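Local coordinates for protein glycoside hydrolase family 81 (Clostridium thermocellum, PDB 6FOP) that probably hydrolyses beta-1,3-glucans such as laminarin, as a family 81 glycoside hydrolase of the cellulosome, at residues L45-Q48 with Y49-I53; M554-G558 with K559-E563; T608-P612 with N613-I617. One frame throughout, in Å; residues are numbered along the deposited sequence. Where two conformers were deposited one is given.

Contact 1. Residues L45-Q48 with Y49-I53; sequences LWNQ and YSLPI. With MG (magnesium ion), chain Y.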
ATOM      1  N   LEU A  45       5.829  17.212   6.161  1.00 16.00           N
ATOM      2  CA  LEU A  45       7.281  17.265   5.998  1.00 16.73           C
ATOM      3  C   LEU A  45       7.721  18.136   4.835  1.00 16.31           C
ATOM      4  O   LEU A  45       8.792  18.756   4.890  1.00 17.96           O
ATOM      5  CB  LEU A  45       7.847  15.849   5.802  1.00 17.35           C
ATOM      6  CG  LEU A  45       7.761  14.944   7.029  1.00 18.17           C
ATOM      7  CD1 LEU A  45       7.767  13.482   6.608  1.00 20.36           C
ATOM      8  CD2 LEU A  45       8.867  15.248   8.024  1.00 17.78           C
ATOM      9  N   TRP A  46       6.928  18.133   3.748  1.00 16.38           N
ATOM     10  CA  TRP A  46       7.348  18.774   2.500  1.00 17.21           C
ATOM     11  C   TRP A  46       6.892  20.234   2.373  1.00 17.75           C
ATOM     12  O   TRP A  46       7.532  21.038   1.690  1.00 21.70           O
ATOM     13  CB  TRP A  46       6.802  17.968   1.310  1.00 16.54           C
ATOM     14  CG  TRP A  46       7.374  16.578   1.117  1.00 17.20           C
ATOM     15  CD1 TRP A  46       7.037  15.452   1.805  1.00 16.58           C
ATOM     16  CD2 TRP A  46       8.308  16.178   0.120  1.00 16.97           C
ATOM     17  NE1 TRP A  46       7.721  14.356   1.304  1.00 17.40           N
ATOM     18  CE2 TRP A  46       8.516  14.788   0.269  1.00 17.36           C
ATOM     19  CE3 TRP A  46       8.983  16.856  -0.887  1.00 17.92           C
ATOM     20  CZ2 TRP A  46       9.353  14.063  -0.586  1.00 17.07           C
ATOM     21  CZ3 TRP A  46       9.827  16.142  -1.713  1.00 19.30           C
ATOM     22  CH2 TRP A  46      10.003  14.759  -1.556  1.00 18.96           C
ATOM     23  N   ASN A  47       5.750  20.548   2.983  1.00 19.11           N
ATOM     24  CA  ASN A  47       5.129  21.856   2.894  0.53 19.48           C
ATOM     25  C   ASN A  47       5.392  22.634   4.195  1.00 19.48           C
ATOM     26  O   ASN A  47       5.533  22.035   5.253  1.00 19.33           O
ATOM     27  CB  ASN A  47       3.634  21.613   2.627  0.53 20.38           C
ATOM     28  CG  ASN A  47       2.889  22.853   2.206  0.53 20.63           C
ATOM     29  OD1 ASN A  47       2.854  23.260   1.031  0.53 25.03           O
ATOM     30  ND2 ASN A  47       2.234  23.434   3.175  0.53 17.61           N
ATOM     31  N   GLN A  48       5.453  23.962   4.102  1.00 19.71           N
ATOM     32  CA  GLN A  48       5.598  24.801   5.294  1.00 20.01           C
ATOM     33  C   GLN A  48       4.583  24.370   6.363  1.00 18.06           C
ATOM     34  O   GLN A  48       4.923  24.156   7.524  1.00 17.93           O
ATOM     35  CB  GLN A  48       5.394  26.259   4.891  1.00 21.98           C
ATOM     36  CG  GLN A  48       5.472  27.260   6.024  1.00 24.34           C
ATOM     37  CD  GLN A  48       5.329  28.694   5.550  1.00 27.78           C
ATOM     38  OE1 GLN A  48       5.092  28.955   4.382  1.00 29.80           O
ATOM     39  NE2 GLN A  48       5.448  29.623   6.470  1.00 29.27           N
ATOM     40  N   TYR A  49       3.320  24.313   5.964  1.00 18.25           N
ATOM     41  CA  TYR A  49       2.246  23.874   6.826  1.00 16.97           C
ATOM     42  C   TYR A  49       1.912  22.404   6.480  1.00 17.44           C
ATOM     43  O   TYR A  49       2.693  21.541   6.824  1.00 17.79           O
ATOM     44  CB  TYR A  49       1.071  24.873   6.751  1.00 17.85           C
ATOM     45  CG  TYR A  49       1.450  26.238   7.275  1.00 17.86           C
ATOM     46  CD1 TYR A  49       1.676  26.447   8.634  1.00 19.85           C
ATOM     47  CD2 TYR A  49       1.670  27.304   6.412  1.00 19.34           C
ATOM     48  CE1 TYR A  49       2.060  27.690   9.107  1.00 20.22           C
ATOM     49  CE2 TYR A  49       2.019  28.544   6.879  1.00 20.55           C
ATOM     50  CZ  TYR A  49       2.236  28.733   8.222  1.00 21.04           C
ATOM     51  OH  TYR A  49       2.641  29.973   8.663  1.00 22.99           O
ATOM     52  N   SER A  50       0.807  22.152   5.794  1.00 17.54           N
ATOM     53  CA  SER A  50       0.524  20.864   5.213  1.00 16.73           C
ATOM     54  C   SER A  50      -0.506  21.044   4.132  1.00 16.81           C
ATOM     55  O   SER A  50      -1.105  22.122   3.996  1.00 18.25           O
ATOM     56  CB  SER A  50      -0.030  19.863   6.246  1.00 15.61           C
ATOM     57  OG  SER A  50      -1.408  20.068   6.543  1.00 16.39           O
ATOM     58  N   LEU A  51      -0.750  19.965   3.400  1.00 16.54           N
ATOM     59  CA  LEU A  51      -1.965  19.805   2.599  1.00 16.31           C
ATOM     60  C   LEU A  51      -2.949  19.016   3.463  1.00 15.92           C
ATOM     61  O   LEU A  51      -2.622  18.645   4.606  1.00 16.77           O
ATOM     62  CB  LEU A  51      -1.668  19.081   1.261  1.00 16.86           C
ATOM     63  CG  LEU A  51      -1.182  19.982   0.128  1.00 19.51           C
ATOM     64  CD1 LEU A  51      -2.271  20.919  -0.372  1.00 21.15           C
ATOM     65  CD2 LEU A  51       0.083  20.749   0.454  1.00 21.02           C
ATOM     66  N   PRO A  52      -4.170  18.792   2.977  1.00 16.08           N
ATOM     67  CA  PRO A  52      -5.089  18.025   3.827  1.00 15.37           C
ATOM     68  C   PRO A  52      -4.575  16.640   4.180  1.00 15.63           C
ATOM     69  O   PRO A  52      -3.998  15.939   3.329  1.00 16.41           O
ATOM     70  CB  PRO A  52      -6.379  17.985   2.992  1.00 17.65           C
ATOM     71  CG  PRO A  52      -6.304  19.224   2.164  1.00 18.47           C
ATOM     72  CD  PRO A  52      -4.856  19.281   1.764  1.00 16.88           C
ATOM     73  N   ILE A  53      -4.855  16.239   5.423  1.00 14.89           N
ATOM     74  CA  ILE A  53      -4.321  15.040   6.051  0.54 14.91           C
ATOM     75  C   ILE A  53      -5.491  14.083   6.253  1.00 13.80           C
ATOM     76  O   ILE A  53      -6.372  14.337   7.066  1.00 15.27           O
ATOM     77  CB  ILE A  53      -3.687  15.369   7.421  0.54 15.60           C
ATOM     78  CG1 ILE A  53      -2.671  16.517   7.316  0.54 16.89           C
ATOM     79  CG2 ILE A  53      -3.087  14.114   8.054  0.54 15.91           C
ATOM     80  CD1 ILE A  53      -1.447  16.201   6.500  0.54 16.57           C
TER
HETATM   81 MG    MG Y 824       4.994  21.503   7.399  1.00 18.08          MG
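Gln-48 runs alongside the ring of its neighbour Tyr-49, the two side chains pointing the same way from the turn that follows helix 43-46. Gln-48 has CG anti to the backbone N (chi1 178°) and an extended chain beyond it, and its atoms meet the tyrosine in order. CB starts beside the peptide link, and real contact begins at CG. Gln-48 CG sits over one face of the ring toward its rim, a CH-pi contact 4.0 Å from the Tyr-49 ring centroid. Gln-48 CD follows at 3.6 Å from Tyr-49 CE2. At the tip, Gln-48 OE1 lies 4.0 Å and Gln-48 NE2 3.6 Å from Tyr-49 CE2, and the amide plane is turned only 18° from that of the ring. The polar ends are engaged elsewhere: Gln-48 NE2 hydrogen-bonds to the carbonyl of Pro-100 and Tyr-49 OH to that of Phe-99, so both side chains are fastened to the same neighbouring segment.

The backbone of the same turn folds round a magnesium ion. It is bound by Asn-47 O at 2.3 Å and Tyr-49 O at 2.4 Å, with the carbonyls of Ile-44 and Ala-102 as its other protein ligands. The shared cation accounts for the close approach of the two carbonyl oxygens of the turn. Leu-51 CD2 packs against the Asn-47 side chain, the two crossing at about a right angle.

The magnesium site thus joins the end of helix 43-46 to the segment just before strand 103-107, while Tyr-49 and Ser-50 pack on strand 59-63 and Ile-53 enters strand 53-54 at the edge of an antiparallel sheet.

Contact 2. Residues M554-G558 with K559-E563; sequences MVWGG and KYCHE. With NI (nickel (II) ion), chain B.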
ATOM      1  N   MET A 554      -8.170   4.774  -9.366  1.00 13.09           N
ATOM      2  CA  MET A 554      -7.331   5.539  -8.444  1.00 14.03           C
ATOM      3  C   MET A 554      -8.021   5.748  -7.115  1.00 14.07           C
ATOM      4  O   MET A 554      -9.174   6.162  -7.069  1.00 15.42           O
ATOM      5  CB  MET A 554      -6.903   6.880  -9.041  1.00 16.74           C
ATOM      6  CG  MET A 554      -6.014   6.735 -10.225  1.00 17.91           C
ATOM      7  SD  MET A 554      -5.191   8.188 -10.869  1.00 23.66           S
ATOM      8  CE  MET A 554      -4.358   8.724  -9.438  1.00 20.56           C
ATOM      9  N   VAL A 555      -7.271   5.456  -6.060  1.00 13.89           N
ATOM     10  CA  VAL A 555      -7.710   5.656  -4.688  1.00 14.38           C
ATOM     11  C   VAL A 555      -6.853   6.737  -4.049  1.00 14.21           C
ATOM     12  O   VAL A 555      -5.618   6.643  -4.055  1.00 14.13           O
ATOM     13  CB  VAL A 555      -7.590   4.328  -3.882  1.00 15.19           C
ATOM     14  CG1 VAL A 555      -7.895   4.536  -2.387  1.00 16.33           C
ATOM     15  CG2 VAL A 555      -8.480   3.264  -4.518  1.00 15.57           C
ATOM     16  N   TRP A 556      -7.534   7.767  -3.538  1.00 13.49           N
ATOM     17  CA  TRP A 556      -6.914   8.882  -2.852  1.00 14.37           C
ATOM     18  C   TRP A 556      -7.364   8.924  -1.400  1.00 13.91           C
ATOM     19  O   TRP A 556      -8.317   8.249  -0.995  1.00 13.84           O
ATOM     20  CB  TRP A 556      -7.306  10.217  -3.504  1.00 14.25           C
ATOM     21  CG  TRP A 556      -6.845  10.415  -4.917  1.00 13.55           C
ATOM     22  CD1 TRP A 556      -7.359   9.847  -6.060  1.00 15.15           C
ATOM     23  CD2 TRP A 556      -5.825  11.302  -5.339  1.00 14.02           C
ATOM     24  NE1 TRP A 556      -6.682  10.315  -7.146  1.00 16.04           N
ATOM     25  CE2 TRP A 556      -5.730  11.199  -6.743  1.00 15.35           C
ATOM     26  CE3 TRP A 556      -4.945  12.143  -4.658  1.00 15.41           C
ATOM     27  CZ2 TRP A 556      -4.793  11.914  -7.477  1.00 17.24           C
ATOM     28  CZ3 TRP A 556      -4.004  12.851  -5.383  1.00 16.16           C
ATOM     29  CH2 TRP A 556      -3.940  12.743  -6.786  1.00 16.78           C
ATOM     30  N   GLY A 557      -6.686   9.735  -0.596  1.00 14.05           N
ATOM     31  CA  GLY A 557      -7.206  10.043   0.735  1.00 14.27           C
ATOM     32  C   GLY A 557      -8.605  10.643   0.736  1.00 13.30           C
ATOM     33  O   GLY A 557      -9.445  10.304   1.596  1.00 14.77           O
ATOM     34  N   GLY A 558      -8.850  11.516  -0.235  1.00 14.65           N
ATOM     35  CA  GLY A 558     -10.069  12.344  -0.282  1.00 13.56           C
ATOM     36  C   GLY A 558     -11.025  12.052  -1.418  1.00 14.05           C
ATOM     37  O   GLY A 558     -12.046  12.720  -1.491  1.00 16.49           O
ATOM     38  N   LYS A 559     -10.763  11.047  -2.261  1.00 14.57           N
ATOM     39  CA  LYS A 559     -11.709  10.635  -3.311  1.00 14.60           C
ATOM     40  C   LYS A 559     -11.301   9.271  -3.825  1.00 15.19           C
ATOM     41  O   LYS A 559     -10.208   8.790  -3.543  1.00 14.94           O
ATOM     42  CB  LYS A 559     -11.756  11.632  -4.461  1.00 16.39           C
ATOM     43  CG  LYS A 559     -10.516  11.674  -5.345  1.00 17.23           C
ATOM     44  CD  LYS A 559     -10.738  12.588  -6.524  1.00 19.53           C
ATOM     45  CE  LYS A 559      -9.516  12.662  -7.422  1.00 23.41           C
ATOM     46  NZ  LYS A 559      -9.754  13.614  -8.544  1.00 26.95           N
ATOM     47  N   TYR A 560     -12.177   8.666  -4.613  1.00 14.63           N
ATOM     48  CA  TYR A 560     -11.757   7.577  -5.497  1.00 14.64           C
ATOM     49  C   TYR A 560     -12.426   7.816  -6.812  1.00 15.23           C
ATOM     50  O   TYR A 560     -13.455   8.478  -6.885  1.00 15.87           O
ATOM     51  CB  TYR A 560     -12.065   6.185  -4.949  1.00 14.76           C
ATOM     52  CG  TYR A 560     -13.480   5.926  -4.520  1.00 14.78           C
ATOM     53  CD1 TYR A 560     -14.436   5.500  -5.442  1.00 15.30           C
ATOM     54  CD2 TYR A 560     -13.869   6.132  -3.193  1.00 15.92           C
ATOM     55  CE1 TYR A 560     -15.754   5.275  -5.039  1.00 16.74           C
ATOM     56  CE2 TYR A 560     -15.159   5.883  -2.772  1.00 15.91           C
ATOM     57  CZ  TYR A 560     -16.114   5.477  -3.684  1.00 15.10           C
ATOM     58  OH  TYR A 560     -17.411   5.238  -3.251  1.00 18.33           O
ATOM     59  N   CYS A 561     -11.824   7.310  -7.878  1.00 15.28           N
ATOM     60  CA  CYS A 561     -12.340   7.639  -9.196  1.00 15.28           C
ATOM     61  C   CYS A 561     -11.936   6.637 -10.255  1.00 14.35           C
ATOM     62  O   CYS A 561     -11.115   5.753 -10.030  1.00 15.40           O
ATOM     63  CB  CYS A 561     -11.878   9.026  -9.603  1.00 17.76           C
ATOM     64  SG  CYS A 561     -10.090   9.147  -9.764  1.00 20.80           S
ATOM     65  N   HIS A 562     -12.575   6.784 -11.404  1.00 14.02           N
ATOM     66  CA  HIS A 562     -12.393   5.944 -12.588  1.00 14.93           C
ATOM     67  C   HIS A 562     -11.621   6.751 -13.651  1.00 15.30           C
ATOM     68  O   HIS A 562     -12.037   6.863 -14.807  1.00 16.90           O
ATOM     69  CB  HIS A 562     -13.772   5.512 -13.045  1.00 15.63           C
ATOM     70  CG  HIS A 562     -13.801   4.428 -14.078  1.00 15.68           C
ATOM     71  ND1 HIS A 562     -13.719   4.675 -15.435  1.00 15.85           N
ATOM     72  CD2 HIS A 562     -14.047   3.109 -13.954  1.00 14.83           C
ATOM     73  CE1 HIS A 562     -13.872   3.544 -16.100  1.00 17.52           C
ATOM     74  NE2 HIS A 562     -14.104   2.584 -15.229  1.00 15.84           N
ATOM     75  N   GLU A 563     -10.494   7.290 -13.213  1.00 15.41           N
ATOM     76  CA  GLU A 563      -9.586   8.101 -14.033  1.00 17.44           C
ATOM     77  C   GLU A 563      -8.174   7.567 -13.912  1.00 15.97           C
ATOM     78  O   GLU A 563      -7.834   6.912 -12.923  1.00 15.99           O
ATOM     79  CB  GLU A 563      -9.630   9.578 -13.610  1.00 19.37           C
ATOM     80  CG  GLU A 563     -10.993  10.213 -13.735  1.00 22.91           C
ATOM     81  CD  GLU A 563     -11.026  11.668 -13.321  1.00 27.70           C
ATOM     82  OE1 GLU A 563     -10.494  12.006 -12.253  1.00 33.47           O
ATOM     83  OE2 GLU A 563     -11.609  12.472 -14.068  1.00 34.31           O
TER
HETATM   84 NI    NI B 828     -14.875   0.767 -15.870  1.00 14.81          NI
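Three backbone hydrogen bonds tie Met-554, Trp-556, Lys-559 and Cys-561 into a beta hairpin whose strands, 554-556 and 559-561, run antiparallel at 176° and are joined through Gly-557 and Gly-558. Met-554 and Cys-561 form a hydrogen-bonded pair: Met-554 N reaches Cys-561 O at 3.2 Å in an almost straight bond (172° at the hydrogen), and Cys-561 N returns to Met-554 O at 3.0 Å. Nearer the turn, Trp-556 N donates to Lys-559 O at 2.9 Å, whereas the buried Lys-559 N finds no partner in the model. Val-555 and Tyr-560 make the intervening non-hydrogen-bonded pair, with their side chains on one face of the sheet and those of Met-554 and Cys-561 on the other.

The side chain of Lys-559 packs along the indole of Trp-556. Lys-559 CG stands between the backbone N and the carbonyl carbon (chi1 71°), near Trp-556 CD1. From there the extended chain brings Lys-559 CE over the ring face, a CH-pi contact 3.9 Å from the centroid of the Trp-556 five-membered ring. Lys-559 NZ and Glu-563 OE1 both hydrogen-bond to a methylpentanediol, probably from the crystallisation liquor. Cys-561 SG meets the indole obliquely, a sulfur-aromatic contact.

Strands 80-82 and 490-491 flank the hairpin and complete a four-stranded antiparallel sheet. Just past strand 559-561, the His-562 side chain points away from strand 554-556, and its NE2 binds nickel at 2.1 Å with His-574, Glu-601 and Glu-605. Met-554 CB touches Cys-561 SG at 4.0 Å, and Met-554 CG comes to 3.3 Å from Glu-563 O.

Contact 3. Residues T608-P612 with N613-I617; sequences TSQPP and NWKDI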
ATOM      1  N   THR A 608     -17.289  -0.937 -27.367  1.00 19.52           N
ATOM      2  CA  THR A 608     -16.800  -1.969 -28.282  1.00 19.90           C
ATOM      3  C   THR A 608     -17.204  -3.352 -27.780  1.00 20.56           C
ATOM      4  O   THR A 608     -17.567  -3.516 -26.622  1.00 22.83           O
ATOM      5  CB  THR A 608     -15.263  -1.910 -28.420  1.00 19.85           C
ATOM      6  OG1 THR A 608     -14.665  -2.028 -27.122  1.00 19.71           O
ATOM      7  CG2 THR A 608     -14.828  -0.627 -29.052  1.00 20.94           C
ATOM      8  N   SER A 609     -17.102  -4.359 -28.648  1.00 20.03           N
ATOM      9  CA  SER A 609     -17.414  -5.763 -28.266  1.00 20.16           C
ATOM     10  C   SER A 609     -16.197  -6.566 -27.838  1.00 18.58           C
ATOM     11  O   SER A 609     -16.357  -7.621 -27.235  1.00 19.21           O
ATOM     12  CB  SER A 609     -18.133  -6.468 -29.409  1.00 22.83           C
ATOM     13  OG  SER A 609     -17.529  -6.141 -30.632  1.00 24.91           O
ATOM     14  N   GLN A 610     -15.008  -6.039 -28.142  1.00 17.14           N
ATOM     15  CA  GLN A 610     -13.719  -6.540 -27.657  1.00 16.78           C
ATOM     16  C   GLN A 610     -12.891  -5.333 -27.225  1.00 16.75           C
ATOM     17  O   GLN A 610     -13.158  -4.219 -27.647  1.00 17.61           O
ATOM     18  CB  GLN A 610     -12.975  -7.325 -28.756  1.00 17.02           C
ATOM     19  CG  GLN A 610     -13.552  -8.698 -28.962  1.00 17.24           C
ATOM     20  CD  GLN A 610     -12.947  -9.439 -30.155  1.00 17.62           C
ATOM     21  OE1 GLN A 610     -12.163  -8.891 -30.925  1.00 18.05           O
ATOM     22  NE2 GLN A 610     -13.298 -10.702 -30.274  1.00 18.28           N
ATOM     23  N   PRO A 611     -11.866  -5.552 -26.395  1.00 15.72           N
ATOM     24  CA  PRO A 611     -11.066  -4.389 -25.956  1.00 15.20           C
ATOM     25  C   PRO A 611     -10.450  -3.657 -27.137  1.00 15.95           C
ATOM     26  O   PRO A 611     -10.004  -4.317 -28.082  1.00 17.85           O
ATOM     27  CB  PRO A 611      -9.958  -5.003 -25.102  1.00 16.45           C
ATOM     28  CG  PRO A 611     -10.398  -6.394 -24.811  1.00 17.07           C
ATOM     29  CD  PRO A 611     -11.326  -6.821 -25.884  1.00 16.80           C
ATOM     30  N   PRO A 612     -10.471  -2.327 -27.152  1.00 16.32           N
ATOM     31  CA  PRO A 612      -9.877  -1.618 -28.308  1.00 16.82           C
ATOM     32  C   PRO A 612      -8.354  -1.696 -28.349  1.00 16.67           C
ATOM     33  O   PRO A 612      -7.748  -1.556 -29.416  1.00 19.46           O
ATOM     34  CB  PRO A 612     -10.362  -0.177 -28.106  1.00 18.19           C
ATOM     35  CG  PRO A 612     -10.524  -0.067 -26.623  1.00 18.56           C
ATOM     36  CD  PRO A 612     -11.122  -1.387 -26.222  1.00 16.35           C
ATOM     37  N   ASN A 613      -7.771  -1.867 -27.168  1.00 16.21           N
ATOM     38  CA  ASN A 613      -6.346  -1.928 -26.978  1.00 15.56           C
ATOM     39  C   ASN A 613      -6.034  -2.667 -25.667  1.00 13.73           C
ATOM     40  O   ASN A 613      -6.954  -3.073 -24.949  1.00 14.23           O
ATOM     41  CB  ASN A 613      -5.695  -0.532 -27.065  1.00 15.95           C
ATOM     42  CG  ASN A 613      -6.067   0.391 -25.926  1.00 16.10           C
ATOM     43  OD1 ASN A 613      -7.039   0.171 -25.201  1.00 18.25           O
ATOM     44  ND2 ASN A 613      -5.285   1.425 -25.778  1.00 17.44           N
ATOM     45  N   TRP A 614      -4.754  -2.907 -25.407  1.00 14.23           N
ATOM     46  CA  TRP A 614      -4.328  -3.793 -24.306  1.00 13.80           C
ATOM     47  C   TRP A 614      -5.109  -5.101 -24.283  1.00 13.51           C
ATOM     48  O   TRP A 614      -5.473  -5.631 -23.232  1.00 14.50           O
ATOM     49  CB  TRP A 614      -4.376  -3.080 -22.948  1.00 13.65           C
ATOM     50  CG  TRP A 614      -3.296  -2.079 -22.747  1.00 14.74           C
ATOM     51  CD1 TRP A 614      -2.412  -1.591 -23.672  1.00 16.04           C
ATOM     52  CD2 TRP A 614      -2.972  -1.410 -21.505  1.00 13.22           C
ATOM     53  NE1 TRP A 614      -1.568  -0.681 -23.087  1.00 16.11           N
ATOM     54  CE2 TRP A 614      -1.905  -0.530 -21.772  1.00 14.60           C
ATOM     55  CE3 TRP A 614      -3.487  -1.474 -20.217  1.00 14.65           C
ATOM     56  CZ2 TRP A 614      -1.339   0.289 -20.785  1.00 15.68           C
ATOM     57  CZ3 TRP A 614      -2.927  -0.668 -19.234  1.00 15.28           C
ATOM     58  CH2 TRP A 614      -1.869   0.208 -19.531  1.00 15.54           C
ATOM     59  N   LYS A 615      -5.309  -5.659 -25.494  1.00 13.83           N
ATOM     60  CA  LYS A 615      -6.071  -6.903 -25.589  1.00 14.28           C
ATOM     61  C   LYS A 615      -5.354  -8.057 -24.878  1.00 13.31           C
ATOM     62  O   LYS A 615      -6.008  -8.938 -24.319  1.00 14.04           O
ATOM     63  CB  LYS A 615      -6.277  -7.314 -27.042  1.00 15.42           C
ATOM     64  CG  LYS A 615      -7.282  -6.487 -27.826  1.00 17.61           C
ATOM     65  CD  LYS A 615      -7.409  -7.060 -29.241  1.00 20.19           C
ATOM     66  CE  LYS A 615      -8.624  -6.550 -29.988  1.00 24.33           C
ATOM     67  NZ  LYS A 615      -8.458  -5.121 -30.343  1.00 27.42           N
ATOM     68  N   ASP A 616      -4.010  -8.062 -24.930  1.00 13.14           N
ATOM     69  CA  ASP A 616      -3.235  -9.076 -24.187  1.00 14.19           C
ATOM     70  C   ASP A 616      -3.534  -9.060 -22.682  1.00 13.33           C
ATOM     71  O   ASP A 616      -3.884 -10.089 -22.094  1.00 13.61           O
ATOM     72  CB  ASP A 616      -1.726  -9.006 -24.445  1.00 14.78           C
ATOM     73  CG  ASP A 616      -1.112  -7.615 -24.296  1.00 14.52           C
ATOM     74  OD1 ASP A 616      -1.831  -6.586 -24.160  1.00 14.47           O
ATOM     75  OD2 ASP A 616       0.129  -7.560 -24.298  1.00 14.01           O
ATOM     76  N   ILE A 617      -3.436  -7.875 -22.080  1.00 13.98           N
ATOM     77  CA  ILE A 617      -3.706  -7.719 -20.646  1.00 14.11           C
ATOM     78  C   ILE A 617      -5.153  -8.138 -20.373  1.00 12.71           C
ATOM     79  O   ILE A 617      -5.425  -8.862 -19.404  1.00 13.42           O
ATOM     80  CB  ILE A 617      -3.487  -6.274 -20.213  1.00 14.80           C
ATOM     81  CG1 ILE A 617      -2.070  -5.783 -20.492  1.00 16.77           C
ATOM     82  CG2 ILE A 617      -3.830  -6.082 -18.749  1.00 15.60           C
ATOM     83  CD1 ILE A 617      -0.982  -6.585 -19.886  1.00 17.95           C
TER
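Lys-615 folds its side chain back over Pro-611 and donates from NZ to Pro-611 O at 2.9 Å. The ammonium nitrogen approaches nearly in line with the carbonyl, at a C=O...N angle of 162°. A bend at the last torsion (chi4 70°) curls NZ onto that oxygen after an otherwise extended chain; CG and CE pass close to it as well, Lys-615 CE at 3.2 Å from Pro-611 O. The proline ring forms the compact side: Pro-611 CB meets Asn-613 O at 3.6 Å and Lys-615 CG at 4.1 Å. Pro-611 is buried against Tyr-599, Met-602 and Leu-603 of helix 592-606.

The contact lies where the loop after helix 592-606 enters helix 615-622. Trp-614 occupies the N-cap position, and Lys-615 opens the first turn, from which it reaches back to the preceding loop. Asn-613 anchors this entry to another part of the fold, hydrogen-bonding through OD1 to Thr-569 and through ND2 to Glu-572 of helix 570-575.

Packing is sparser towards solvent. Pro-612 is exposed, and its ring crosses the Asn-613 side chain with Pro-612 CG 3.8 Å from Asn-613 OD1. Gln-610 is also exposed and approaches the lysine loosely, Gln-610 OE1 lying 4.3 Å from Lys-615 CE.

How the contacts relate
From the N terminus, contact 1 closes the short turn between helix 43-46 and strand 53-54, at the edge of a seven-stranded antiparallel sheet. Some five hundred residues later contact 2 closes a beta hairpin, whose strand 559-561 pairs with strand 80-82, also from the N-terminal part of the chain. Contact 3 then closes the loop joining helix 592-606 to helix 615-622. The three follow in series, neither nesting nor crossing. Centres of contacts 1 and 2 lie about 20 Å apart, and those of contacts 2 and 3 about 24 Å. Helix 592-606 relates the last two, running between the nickel site and the loop that follows.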